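Local coordinates for protein phage integrase/site-specific recombinase (Haloarcula marismortui, PDB 3NRW) that probably binds DNA through this N-terminal core-binding domain, as part of a longer site-specific recombinase of the phage integrase family, at residues R35-F39 with T82-W86; M51-G56 with D94-L100; Y62-R66 with E79-L83. All coordinates share one frame; numbering follows the deposited sequence.

Interaction 1: residues R35-F39 with T82-W86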
ATOM      1  N   ARG A  35       1.646   1.248  -8.809  1.00 13.09           N
ATOM      2  CA  ARG A  35       1.468   2.132  -7.667  1.00 14.19           C
ATOM      3  C   ARG A  35       2.119   1.590  -6.399  1.00 20.16           C
ATOM      4  O   ARG A  35       2.825   2.320  -5.699  1.00 17.46           O
ATOM      5  CB  ARG A  35      -0.018   2.374  -7.411  1.00 17.88           C
ATOM      6  CG  ARG A  35      -0.708   3.123  -8.535  1.00 16.58           C
ATOM      7  CD  ARG A  35      -2.215   3.064  -8.385  1.00 21.84           C
ATOM      8  NE  ARG A  35      -2.887   3.745  -9.486  1.00 22.03           N
ATOM      9  CZ  ARG A  35      -4.181   3.623  -9.763  1.00 26.16           C
ATOM     10  NH1 ARG A  35      -4.957   2.841  -9.021  1.00 20.27           N
ATOM     11  NH2 ARG A  35      -4.701   4.289 -10.785  1.00 25.32           N
ATOM     12  N   LEU A  36       1.893   0.314  -6.113  1.00 14.34           N
ATOM     13  CA  LEU A  36       2.437  -0.291  -4.905  1.00 13.79           C
ATOM     14  C   LEU A  36       3.923  -0.570  -4.988  1.00 17.53           C
ATOM     15  O   LEU A  36       4.573  -0.767  -3.964  1.00 13.43           O
ATOM     16  CB  LEU A  36       1.675  -1.570  -4.571  1.00 13.13           C
ATOM     17  CG  LEU A  36       0.201  -1.338  -4.226  1.00 19.39           C
ATOM     18  CD1 LEU A  36      -0.457  -2.651  -3.844  1.00 20.35           C
ATOM     19  CD2 LEU A  36       0.098  -0.335  -3.074  1.00 19.41           C
ATOM     20  N   LYS A  37       4.470  -0.584  -6.202  1.00 14.50           N
ATOM     21  CA  LYS A  37       5.898  -0.823  -6.349  1.00 15.64           C
ATOM     22  C   LYS A  37       6.665   0.254  -5.589  1.00 14.66           C
ATOM     23  O   LYS A  37       7.685  -0.026  -4.962  1.00 11.83           O
ATOM     24  CB  LYS A  37       6.303  -0.803  -7.828  1.00 15.64           C
ATOM     25  CG  LYS A  37       7.796  -1.034  -8.058  1.00 24.74           C
ATOM     26  CD  LYS A  37       8.145  -0.895  -9.530  1.00 24.92           C
ATOM     27  CE  LYS A  37       9.647  -0.931  -9.749  1.00 35.82           C
ATOM     28  NZ  LYS A  37      10.005  -0.722 -11.180  1.00 47.31           N
ATOM     29  N   HIS A  38       6.168   1.487  -5.633  1.00 12.10           N
ATOM     30  CA  HIS A  38       6.837   2.577  -4.941  1.00 13.61           C
ATOM     31  C   HIS A  38       6.836   2.352  -3.444  1.00 12.23           C
ATOM     32  O   HIS A  38       7.812   2.657  -2.759  1.00 14.89           O
ATOM     33  CB  HIS A  38       6.171   3.917  -5.258  1.00 13.13           C
ATOM     34  CG  HIS A  38       6.241   4.284  -6.705  1.00 16.79           C
ATOM     35  ND1 HIS A  38       5.171   4.137  -7.563  1.00 27.27           N
ATOM     36  CD2 HIS A  38       7.273   4.722  -7.460  1.00 14.70           C
ATOM     37  CE1 HIS A  38       5.545   4.469  -8.786  1.00 15.25           C
ATOM     38  NE2 HIS A  38       6.815   4.827  -8.750  1.00 21.14           N
ATOM     39  N   PHE A  39       5.739   1.818  -2.932  1.00 11.91           N
ATOM     40  CA  PHE A  39       5.656   1.581  -1.506  1.00 11.52           C
ATOM     41  C   PHE A  39       6.563   0.440  -1.058  1.00 12.68           C
ATOM     42  O   PHE A  39       7.246   0.547  -0.039  1.00 14.22           O
ATOM     43  CB  PHE A  39       4.223   1.279  -1.087  1.00 12.88           C
ATOM     44  CG  PHE A  39       4.067   1.144   0.391  1.00 13.33           C
ATOM     45  CD1 PHE A  39       4.288  -0.077   1.018  1.00 14.97           C
ATOM     46  CD2 PHE A  39       3.811   2.262   1.168  1.00 15.30           C
ATOM     47  CE1 PHE A  39       4.259  -0.181   2.402  1.00 16.33           C
ATOM     48  CE2 PHE A  39       3.780   2.170   2.553  1.00 20.34           C
ATOM     49  CZ  PHE A  39       4.009   0.948   3.169  1.00 17.22           C
ATOM     50  N   THR A  82      -5.103   3.388  -3.751  1.00 20.50           N
ATOM     51  CA  THR A  82      -4.778   1.982  -3.900  1.00 16.57           C
ATOM     52  C   THR A  82      -4.080   1.533  -2.623  1.00 13.69           C
ATOM     53  O   THR A  82      -4.310   0.426  -2.151  1.00 15.91           O
ATOM     54  CB  THR A  82      -3.880   1.720  -5.131  1.00 18.52           C
ATOM     55  OG1 THR A  82      -4.679   1.766  -6.322  1.00 18.51           O
ATOM     56  CG2 THR A  82      -3.218   0.351  -5.030  1.00 17.74           C
ATOM     57  N   LEU A  83      -3.243   2.398  -2.054  1.00 17.99           N
ATOM     58  CA  LEU A  83      -2.556   2.064  -0.808  1.00 13.26           C
ATOM     59  C   LEU A  83      -3.624   1.808   0.251  1.00 18.32           C
ATOM     60  O   LEU A  83      -3.553   0.844   1.016  1.00 16.05           O
ATOM     61  CB  LEU A  83      -1.642   3.219  -0.362  1.00 20.04           C
ATOM     62  CG  LEU A  83      -0.960   3.063   1.004  1.00 17.81           C
ATOM     63  CD1 LEU A  83      -0.148   1.780   1.026  1.00 24.48           C
ATOM     64  CD2 LEU A  83      -0.064   4.265   1.299  1.00 15.18           C
ATOM     65  N   LYS A  84      -4.625   2.681   0.282  1.00 18.63           N
ATOM     66  CA  LYS A  84      -5.720   2.563   1.238  1.00 17.63           C
ATOM     67  C   LYS A  84      -6.482   1.244   1.068  1.00 18.13           C
ATOM     68  O   LYS A  84      -6.737   0.537   2.044  1.00 17.24           O
ATOM     69  CB  LYS A  84      -6.692   3.737   1.069  1.00 22.39           C
ATOM     70  CG  LYS A  84      -7.961   3.612   1.899  1.00 33.07           C
ATOM     71  CD  LYS A  84      -7.696   3.901   3.361  1.00 39.30           C
ATOM     72  CE  LYS A  84      -8.084   5.327   3.718  1.00 37.35           C
ATOM     73  NZ  LYS A  84      -9.565   5.507   3.719  1.00 40.79           N
ATOM     74  N   ASN A  85      -6.851   0.918  -0.166  1.00 17.68           N
ATOM     75  CA  ASN A  85      -7.586  -0.315  -0.425  1.00 18.54           C
ATOM     76  C   ASN A  85      -6.750  -1.534  -0.069  1.00 18.85           C
ATOM     77  O   ASN A  85      -7.271  -2.559   0.385  1.00 18.59           O
ATOM     78  CB  ASN A  85      -8.006  -0.394  -1.890  1.00 17.89           C
ATOM     79  CG  ASN A  85      -8.909   0.746  -2.287  1.00 21.71           C
ATOM     80  OD1 ASN A  85      -9.592   1.325  -1.445  1.00 29.55           O
ATOM     81  ND2 ASN A  85      -8.930   1.070  -3.571  1.00 26.02           N
ATOM     82  N   TRP A  86      -5.447  -1.421  -0.283  1.00 17.21           N
ATOM     83  CA  TRP A  86      -4.540  -2.511   0.028  1.00 15.15           C
ATOM     84  C   TRP A  86      -4.556  -2.775   1.529  1.00 13.38           C
ATOM     85  O   TRP A  86      -4.714  -3.920   1.955  1.00 14.26           O
ATOM     86  CB  TRP A  86      -3.137  -2.149  -0.448  1.00 11.36           C
ATOM     87  CG  TRP A  86      -2.080  -3.160  -0.194  1.00 14.91           C
ATOM     88  CD1 TRP A  86      -2.208  -4.519  -0.191  1.00 16.57           C
ATOM     89  CD2 TRP A  86      -0.688  -2.885  -0.020  1.00 13.97           C
ATOM     90  NE1 TRP A  86      -0.966  -5.114  -0.034  1.00 17.64           N
ATOM     91  CE2 TRP A  86      -0.022  -4.129   0.068  1.00 16.30           C
ATOM     92  CE3 TRP A  86       0.060  -1.705   0.059  1.00 16.38           C
ATOM     93  CZ2 TRP A  86       1.365  -4.219   0.233  1.00  9.65           C
ATOM     94  CZ3 TRP A  86       1.443  -1.798   0.225  1.00 16.19           C
ATOM     95  CH2 TRP A  86       2.077  -3.047   0.307  1.00 14.33           C
TER
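Leu36 and Phe39 of helix 26-45 pack on Trp86, Leu83 and Thr82 of helix 73-92, a buried helix-helix crossing about 3 Å from the centre of the chain. The two short segments cross steeply, at -76°, with their axes 10.5 Å apart, so a few large side chains do the joining. Leu36 lies over the indole: its CD1 sits above one face of Trp86, 4.1 Å from the centroid of the five-membered ring, as a CH-pi contact. The other branch reaches the benzo part, where Leu36 CD2 comes to 3.4 Å from Trp86 CE3, and also meets the methyl of Thr82. Trp86 has CG anti to its backbone N (chi1 180°), which carries the indole out from helix 73-92 to lie against Leu36 and brings its six-membered ring up to Phe39. There the edge of Trp86 is turned toward the face of Phe39 in an offset edge-to-face pair, planes at 85° and centroids 5.5 Å apart. Leu83 CD1 lies over one face of the same phenyl ring, near its rim, 4.0 Å from Phe39 CD2. At the outer margin the apolar contact gives way to a polar one: the extended Arg35 chain crosses Thr82 at about a right angle, and Arg35 NH1 donates to Thr82 OG1 (2.9 Å) close to the guanidinium plane. The crossing joins two of the four helices of this core-binding domain. Helix 9-20 closes another side, with Tyr16 meeting the indole and the Ala12 carbonyl accepting from Trp86 NE1, while Tyr62 of helix 56-67 packs edge-to-face with Phe39.

Interaction 2: residues M51-G56 with D94-L100; sequences MRELTG and DVVDEDL
Arg52 reaches across from the 3-10 turn 51-53 to the chain that leaves helix 73-92, touching it along most of its length. Its CB lies 3.5 Å from Val95 O, and CG lies about equally far from that carbonyl oxygen and from Asp97 OD2, touching neither closely. The chain then bends at chi3 (-60°), which folds the guanidinium back so that Val95 O stands over the centre of one face. At the tip, Arg52 NH2 donates to Asp94 O at 2.6 Å, with an N-H...O angle of 148° and the donor tilted from the carbonyl plane; Pro5 O takes a second bond from the same nitrogen. Arg52 NH1 makes a long salt bridge to Asp97 OD2, 4.0 Å away, and donates to a water that donates in turn to Asp94 O.

The carbonyl gripped here belongs to the C-prime residue of the Schellman motif that ends helix 73-92, so the arginine fastens the helix terminus, and the chain just beyond it, to the linker between helices 26-45 and 56-67. Another water joins Arg52 N to Val95 O. Beside Arg52 in the chain, selenomethionine Met51 presents its CB to Val96 CG2 (3.7 Å), while its selenium end bends away toward Trp86 and Phe39.

Further along, Leu100 closes the type I turn 97-100 and splits its branches: CD2 rests on Leu54 CB at 3.7 Å, and CD1 lies by Leu54 O and Thr55 CA. A third water donates to both Leu54 O and Asp97 OD1. Thr55, at the N-cap of helix 56-67, caps Lys58 N with its OG1.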
HETATM    1  N   MSE A  51       4.230  -5.762   7.473  1.00 15.81           N
HETATM    2  CA  MSE A  51       3.260  -4.699   7.291  1.00 16.39           C
HETATM    3  C   MSE A  51       2.625  -4.227   8.596  1.00 16.50           C
HETATM    4  O   MSE A  51       2.226  -3.068   8.707  1.00 13.88           O
HETATM    5  CB  MSE A  51       2.176  -5.138   6.301  1.00 13.86           C
HETATM    6  CG  MSE A  51       2.670  -5.289   4.868  1.00 14.57           C
HETATM    7 SE   MSE A  51       3.318  -3.615   4.072  1.00 21.34          SE
HETATM    8  CE  MSE A  51       1.597  -2.826   3.596  1.00 17.11           C
ATOM      9  N   ARG A  52       2.541  -5.109   9.586  1.00 15.91           N
ATOM     10  CA  ARG A  52       1.947  -4.730  10.863  1.00 18.81           C
ATOM     11  C   ARG A  52       2.745  -3.614  11.546  1.00 17.01           C
ATOM     12  O   ARG A  52       2.229  -2.917  12.422  1.00 19.43           O
ATOM     13  CB  ARG A  52       1.856  -5.950  11.786  1.00 19.34           C
ATOM     14  CG  ARG A  52       0.984  -5.738  13.013  1.00 32.47           C
ATOM     15  CD  ARG A  52       1.012  -6.960  13.912  1.00 34.53           C
ATOM     16  NE  ARG A  52       0.533  -8.165  13.236  1.00 32.75           N
ATOM     17  CZ  ARG A  52      -0.734  -8.385  12.893  1.00 24.49           C
ATOM     18  NH1 ARG A  52      -1.668  -7.482  13.152  1.00 30.66           N
ATOM     19  NH2 ARG A  52      -1.071  -9.525  12.308  1.00 28.58           N
ATOM     20  N   GLU A  53       3.999  -3.444  11.135  1.00 16.68           N
ATOM     21  CA  GLU A  53       4.874  -2.417  11.701  1.00 18.57           C
ATOM     22  C   GLU A  53       4.458  -1.006  11.295  1.00 21.37           C
ATOM     23  O   GLU A  53       4.880  -0.028  11.909  1.00 20.36           O
ATOM     24  CB  GLU A  53       6.324  -2.666  11.273  1.00 24.87           C
ATOM     25  CG  GLU A  53       6.918  -3.949  11.843  1.00 35.21           C
ATOM     26  CD  GLU A  53       8.310  -4.251  11.313  1.00 39.17           C
ATOM     27  OE1 GLU A  53       8.937  -5.214  11.805  1.00 51.17           O
ATOM     28  OE2 GLU A  53       8.774  -3.535  10.401  1.00 30.06           O
ATOM     29  N   LEU A  54       3.635  -0.901  10.256  1.00 17.40           N
ATOM     30  CA  LEU A  54       3.173   0.401   9.792  1.00 19.13           C
ATOM     31  C   LEU A  54       2.361   1.143  10.849  1.00 21.83           C
ATOM     32  O   LEU A  54       1.677   0.529  11.667  1.00 22.60           O
ATOM     33  CB  LEU A  54       2.331   0.239   8.528  1.00 17.49           C
ATOM     34  CG  LEU A  54       3.116  -0.164   7.283  1.00 18.72           C
ATOM     35  CD1 LEU A  54       2.148  -0.389   6.138  1.00 19.73           C
ATOM     36  CD2 LEU A  54       4.128   0.928   6.930  1.00 17.65           C
ATOM     37  N   THR A  55       2.453   2.471  10.813  1.00 19.76           N
ATOM     38  CA  THR A  55       1.748   3.357  11.741  1.00 16.76           C
ATOM     39  C   THR A  55       1.328   4.615  10.993  1.00 18.79           C
ATOM     40  O   THR A  55       1.719   4.819   9.843  1.00 17.71           O
ATOM     41  CB  THR A  55       2.661   3.824  12.890  1.00 18.86           C
ATOM     42  OG1 THR A  55       3.756   4.572  12.346  1.00 16.91           O
ATOM     43  CG2 THR A  55       3.197   2.641  13.675  1.00 19.87           C
ATOM     44  N   GLY A  56       0.545   5.465  11.652  1.00 21.39           N
ATOM     45  CA  GLY A  56       0.129   6.706  11.023  1.00 18.56           C
ATOM     46  C   GLY A  56       1.347   7.533  10.641  1.00 17.16           C
ATOM     47  O   GLY A  56       1.369   8.188   9.592  1.00 14.93           O
ATOM     48  N   ASP A  94      -6.239  -9.895   8.876  1.00 18.82           N
ATOM     49  CA  ASP A  94      -5.443  -9.843  10.094  1.00 20.25           C
ATOM     50  C   ASP A  94      -3.934  -9.628   9.935  1.00 23.48           C
ATOM     51  O   ASP A  94      -3.161  -9.991  10.822  1.00 25.67           O
ATOM     52  CB  ASP A  94      -5.702 -11.132  10.895  1.00 18.86           C
ATOM     53  CG  ASP A  94      -7.186 -11.467  11.000  1.00 30.60           C
ATOM     54  OD1 ASP A  94      -7.957 -10.596  11.461  1.00 24.53           O
ATOM     55  OD2 ASP A  94      -7.580 -12.599  10.624  1.00 20.23           O
ATOM     56  N   VAL A  95      -3.517  -9.027   8.822  1.00 17.12           N
ATOM     57  CA  VAL A  95      -2.098  -8.779   8.569  1.00 18.85           C
ATOM     58  C   VAL A  95      -1.626  -7.456   9.173  1.00 19.69           C
ATOM     59  O   VAL A  95      -0.441  -7.284   9.469  1.00 21.95           O
ATOM     60  CB  VAL A  95      -1.809  -8.811   7.054  1.00 20.54           C
ATOM     61  CG1 VAL A  95      -0.370  -8.396   6.771  1.00 19.74           C
ATOM     62  CG2 VAL A  95      -2.053 -10.216   6.530  1.00 23.05           C
ATOM     63  N   VAL A  96      -2.549  -6.517   9.349  1.00 21.59           N
ATOM     64  CA  VAL A  96      -2.203  -5.244   9.961  1.00 20.86           C
ATOM     65  C   VAL A  96      -3.305  -4.840  10.936  1.00 25.09           C
ATOM     66  O   VAL A  96      -4.416  -5.368  10.876  1.00 23.47           O
ATOM     67  CB  VAL A  96      -2.016  -4.123   8.917  1.00 23.64           C
ATOM     68  CG1 VAL A  96      -1.369  -2.932   9.579  1.00 37.22           C
ATOM     69  CG2 VAL A  96      -1.141  -4.603   7.766  1.00 24.29           C
ATOM     70  N   ASP A  97      -2.981  -3.921  11.842  1.00 21.99           N
ATOM     71  CA  ASP A  97      -3.930  -3.424  12.838  1.00 31.29           C
ATOM     72  C   ASP A  97      -5.211  -2.954  12.161  1.00 24.28           C
ATOM     73  O   ASP A  97      -5.166  -2.296  11.125  1.00 26.11           O
ATOM     74  CB  ASP A  97      -3.320  -2.254  13.614  1.00 35.64           C
ATOM     75  CG  ASP A  97      -2.216  -2.685  14.558  1.00 42.57           C
ATOM     76  OD1 ASP A  97      -1.499  -1.798  15.067  1.00 51.59           O
ATOM     77  OD2 ASP A  97      -2.070  -3.903  14.799  1.00 43.54           O
ATOM     78  N   GLU A  98      -6.353  -3.276  12.758  1.00 28.17           N
ATOM     79  CA  GLU A  98      -7.632  -2.887  12.180  1.00 24.83           C
ATOM     80  C   GLU A  98      -7.832  -1.381  12.037  1.00 23.04           C
ATOM     81  O   GLU A  98      -8.615  -0.942  11.196  1.00 27.62           O
ATOM     82  CB  GLU A  98      -8.790  -3.481  12.988  1.00 33.11           C
ATOM     83  CG  GLU A  98      -8.699  -3.259  14.488  1.00 40.32           C
ATOM     84  CD  GLU A  98      -8.016  -4.408  15.211  1.00 55.32           C
ATOM     85  OE1 GLU A  98      -6.826  -4.680  14.930  1.00 49.22           O
ATOM     86  OE2 GLU A  98      -8.676  -5.044  16.063  1.00 55.27           O
ATOM     87  N   ASP A  99      -7.133  -0.584  12.841  1.00 23.28           N
ATOM     88  CA  ASP A  99      -7.291   0.867  12.754  1.00 28.74           C
ATOM     89  C   ASP A  99      -6.245   1.565  11.890  1.00 27.53           C
ATOM     90  O   ASP A  99      -6.134   2.792  11.910  1.00 27.82           O
ATOM     91  CB  ASP A  99      -7.286   1.495  14.155  1.00 28.51           C
ATOM     92  CG  ASP A  99      -5.973   1.285  14.892  1.00 37.10           C
ATOM     93  OD1 ASP A  99      -5.812   1.858  15.989  1.00 38.94           O
ATOM     94  OD2 ASP A  99      -5.101   0.547  14.384  1.00 43.36           O
ATOM     95  N   LEU A 100      -5.486   0.798  11.115  1.00 28.69           N
ATOM     96  CA  LEU A 100      -4.458   1.397  10.275  1.00 23.67           C
ATOM     97  C   LEU A 100      -4.955   1.998   8.960  1.00 22.90           C
ATOM     98  O   LEU A 100      -4.605   3.126   8.614  1.00 23.98           O
ATOM     99  CB  LEU A 100      -3.361   0.378   9.965  1.00 22.59           C
ATOM    100  CG  LEU A 100      -2.204   0.984   9.165  1.00 20.60           C
ATOM    101  CD1 LEU A 100      -1.327   1.827  10.090  1.00 26.31           C
ATOM    102  CD2 LEU A 100      -1.387  -0.117   8.529  1.00 22.02           C
TER
HETATM  103  O   HOH W   1       2.252  -8.002   9.094  1.00 17.12           O
HETATM  104  O   HOH W   2      -4.369  -9.076  13.445  1.00 37.20           O
HETATM  105  O   HOH W   3      -0.490   0.241  13.220  1.00 30.37           O

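Interaction 3: residues Y62-R66 with E79-L83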
ATOM      1  N   TYR A  62       5.494   8.217   4.093  1.00 14.82           N
ATOM      2  CA  TYR A  62       5.396   7.733   2.723  1.00 14.35           C
ATOM      3  C   TYR A  62       4.677   8.741   1.840  1.00 13.48           C
ATOM      4  O   TYR A  62       5.131   9.051   0.734  1.00 14.25           O
ATOM      5  CB  TYR A  62       4.654   6.399   2.659  1.00 13.02           C
ATOM      6  CG  TYR A  62       4.534   5.889   1.242  1.00 11.92           C
ATOM      7  CD1 TYR A  62       3.308   5.885   0.583  1.00 16.72           C
ATOM      8  CD2 TYR A  62       5.657   5.454   0.544  1.00 11.92           C
ATOM      9  CE1 TYR A  62       3.203   5.456  -0.741  1.00 18.59           C
ATOM     10  CE2 TYR A  62       5.568   5.024  -0.776  1.00 14.36           C
ATOM     11  CZ  TYR A  62       4.337   5.028  -1.411  1.00 15.03           C
ATOM     12  OH  TYR A  62       4.247   4.601  -2.710  1.00 16.12           O
ATOM     13  N   GLU A  63       3.555   9.257   2.323  1.00 15.78           N
ATOM     14  CA  GLU A  63       2.804  10.223   1.542  1.00 12.99           C
ATOM     15  C   GLU A  63       3.666  11.426   1.168  1.00 17.89           C
ATOM     16  O   GLU A  63       3.671  11.875   0.017  1.00 15.23           O
ATOM     17  CB  GLU A  63       1.574  10.689   2.316  1.00 17.59           C
ATOM     18  CG  GLU A  63       0.739  11.706   1.562  1.00 20.71           C
ATOM     19  CD  GLU A  63      -0.468  12.154   2.346  1.00 30.42           C
ATOM     20  OE1 GLU A  63      -1.188  13.044   1.850  1.00 33.84           O
ATOM     21  OE2 GLU A  63      -0.692  11.618   3.452  1.00 30.31           O
ATOM     22  N   THR A  64       4.399  11.948   2.144  1.00 15.65           N
ATOM     23  CA  THR A  64       5.260  13.098   1.907  1.00 14.79           C
ATOM     24  C   THR A  64       6.369  12.779   0.909  1.00 15.78           C
ATOM     25  O   THR A  64       6.733  13.609   0.075  1.00 18.00           O
ATOM     26  CB  THR A  64       5.862  13.579   3.220  1.00 18.80           C
ATOM     27  OG1 THR A  64       4.794  13.951   4.097  1.00 27.49           O
ATOM     28  CG2 THR A  64       6.759  14.779   2.991  1.00 22.88           C
ATOM     29  N   PHE A  65       6.903  11.569   1.006  1.00 13.48           N
ATOM     30  CA  PHE A  65       7.942  11.109   0.102  1.00 14.39           C
ATOM     31  C   PHE A  65       7.395  11.155  -1.327  1.00 14.53           C
ATOM     32  O   PHE A  65       8.002  11.758  -2.219  1.00 17.17           O
ATOM     33  CB  PHE A  65       8.344   9.684   0.503  1.00 16.39           C
ATOM     34  CG  PHE A  65       9.123   8.942  -0.541  1.00 17.52           C
ATOM     35  CD1 PHE A  65       8.528   7.901  -1.248  1.00 16.12           C
ATOM     36  CD2 PHE A  65      10.458   9.251  -0.792  1.00 18.84           C
ATOM     37  CE1 PHE A  65       9.251   7.171  -2.190  1.00 15.20           C
ATOM     38  CE2 PHE A  65      11.192   8.527  -1.732  1.00 20.38           C
ATOM     39  CZ  PHE A  65      10.587   7.483  -2.432  1.00 19.27           C
ATOM     40  N   ARG A  66       6.234  10.543  -1.541  1.00 15.92           N
ATOM     41  CA  ARG A  66       5.633  10.525  -2.873  1.00 13.47           C
ATOM     42  C   ARG A  66       5.278  11.937  -3.365  1.00 19.02           C
ATOM     43  O   ARG A  66       5.403  12.235  -4.553  1.00 17.82           O
ATOM     44  CB  ARG A  66       4.390   9.624  -2.887  1.00 19.76           C
ATOM     45  CG  ARG A  66       4.699   8.141  -2.648  1.00 18.29           C
ATOM     46  CD  ARG A  66       5.690   7.601  -3.681  1.00 17.69           C
ATOM     47  NE  ARG A  66       5.106   7.543  -5.018  1.00 16.46           N
ATOM     48  CZ  ARG A  66       5.777   7.777  -6.143  1.00 17.08           C
ATOM     49  NH1 ARG A  66       7.067   8.091  -6.101  1.00 23.63           N
ATOM     50  NH2 ARG A  66       5.158   7.703  -7.311  1.00 17.19           N
ATOM     51  N   GLU A  79      -2.756   6.719  -6.243  1.00 22.81           N
ATOM     52  CA  GLU A  79      -1.739   5.901  -5.611  1.00 18.99           C
ATOM     53  C   GLU A  79      -2.075   5.707  -4.138  1.00 21.04           C
ATOM     54  O   GLU A  79      -1.967   4.599  -3.601  1.00 20.66           O
ATOM     55  CB  GLU A  79      -0.386   6.588  -5.741  1.00 25.93           C
ATOM     56  CG  GLU A  79       0.782   5.674  -5.552  1.00 34.95           C
ATOM     57  CD  GLU A  79       2.093   6.402  -5.670  1.00 24.66           C
ATOM     58  OE1 GLU A  79       2.336   7.034  -6.721  1.00 25.48           O
ATOM     59  OE2 GLU A  79       2.875   6.346  -4.702  1.00 32.59           O
HETATM   60  N   MSE A  80      -2.479   6.786  -3.478  1.00 18.71           N
HETATM   61  CA  MSE A  80      -2.821   6.697  -2.063  1.00 16.97           C
HETATM   62  C   MSE A  80      -4.104   5.893  -1.870  1.00 19.43           C
HETATM   63  O   MSE A  80      -4.256   5.195  -0.868  1.00 18.95           O
HETATM   64  CB  MSE A  80      -2.974   8.098  -1.450  1.00 18.25           C
HETATM   65  CG  MSE A  80      -1.671   8.917  -1.390  1.00 17.95           C
HETATM   66 SE   MSE A  80      -0.235   8.009  -0.456  1.00 30.61          SE
HETATM   67  CE  MSE A  80      -0.942   8.006   1.360  1.00 26.15           C
ATOM     68  N   GLN A  81      -5.021   5.996  -2.828  1.00 20.21           N
ATOM     69  CA  GLN A  81      -6.285   5.267  -2.763  1.00 21.99           C
ATOM     70  C   GLN A  81      -6.029   3.765  -2.874  1.00 21.39           C
ATOM     71  O   GLN A  81      -6.665   2.959  -2.191  1.00 19.10           O
ATOM     72  CB  GLN A  81      -7.222   5.713  -3.885  1.00 26.78           C
ATOM     73  CG  GLN A  81      -8.547   4.974  -3.905  1.00 31.59           C
ATOM     74  CD  GLN A  81      -9.330   5.157  -2.620  1.00 32.55           C
ATOM     75  OE1 GLN A  81      -9.733   6.269  -2.278  1.00 28.84           O
ATOM     76  NE2 GLN A  81      -9.541   4.063  -1.892  1.00 32.27           N
ATOM     77  N   THR A  82      -5.103   3.388  -3.751  1.00 20.50           N
ATOM     78  CA  THR A  82      -4.778   1.982  -3.900  1.00 16.57           C
ATOM     79  C   THR A  82      -4.080   1.533  -2.623  1.00 13.69           C
ATOM     80  O   THR A  82      -4.310   0.426  -2.151  1.00 15.91           O
ATOM     81  CB  THR A  82      -3.880   1.720  -5.131  1.00 18.52           C
ATOM     82  OG1 THR A  82      -4.679   1.766  -6.322  1.00 18.51           O
ATOM     83  CG2 THR A  82      -3.218   0.351  -5.030  1.00 17.74           C
ATOM     84  N   LEU A  83      -3.243   2.398  -2.054  1.00 17.99           N
ATOM     85  CA  LEU A  83      -2.556   2.064  -0.808  1.00 13.26           C
ATOM     86  C   LEU A  83      -3.624   1.808   0.251  1.00 18.32           C
ATOM     87  O   LEU A  83      -3.553   0.844   1.016  1.00 16.05           O
ATOM     88  CB  LEU A  83      -1.642   3.219  -0.362  1.00 20.04           C
ATOM     89  CG  LEU A  83      -0.960   3.063   1.004  1.00 17.81           C
ATOM     90  CD1 LEU A  83      -0.148   1.780   1.026  1.00 24.48           C
ATOM     91  CD2 LEU A  83      -0.064   4.265   1.299  1.00 15.18           C
TER
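Arg66 and Glu79 form a two-pronged salt bridge between helices 56-67 and 73-92. The guanidinium comes side-on: Arg66 NE donates to Glu79 OE2 at 2.6 Å, and Arg66 NH2 to Glu79 OE1 at 3.0 Å. Both oxygens are met on their syn sides, and the two flat groups are nearly coplanar, 23° apart, so the pair of bonds holds each group against rotation. Tyr62 OH lies 3.0 Å from Glu79 OE2. With CG beside the backbone N (chi1 -66°), Arg66 lays that carbon over one face of the Tyr62 ring, near the rim; bends at the next two torsions then turn NE to the carboxylate.

The segments run roughly antiparallel, at 155°, with axes 11.8 Å apart, consecutive helices of the core-binding domain linked by a short connection. That wide spacing is bridged by long side chains. Selenomethionine Met80 sends SE to the Tyr62 ring obliquely, a Met-aromatic contact, and its CE to within 3.8 Å of Glu63 CB. Leu83 spends its second branch here, with CD2 3.8 Å from Tyr62 CD1.

In the next shell, His38 of helix 26-45 packs on both Tyr62 and Arg66, and Trp42 meets the tyrosine edge-to-face. Glu63 OE1 bonds to His105 ND1 in the segment that ends this fragment, whose Val104 and Pro107 touch Met80.

In the fold
Interactions 1 and 3 have centres about 7 Å apart and share Thr82 and Leu83 on helix 73-92, which packs against helix 26-45 on one side and helix 56-67 on another. They touch directly: Tyr62 OH is 3.2 Å from Phe39 N, and the imidazole of His38 lies on the Arg66 guanidinium. Interaction 2, about 14 Å from interaction 1 between centres, reaches the same core: Met51 CE comes to 3.3 Å from Trp86 CH2, and Leu54 CD1 to 3.7 Å from Phe39 CZ. Interactions 2 and 3 do not meet, their nearest atoms being about 6 Å apart; Phe39 has neighbours in both.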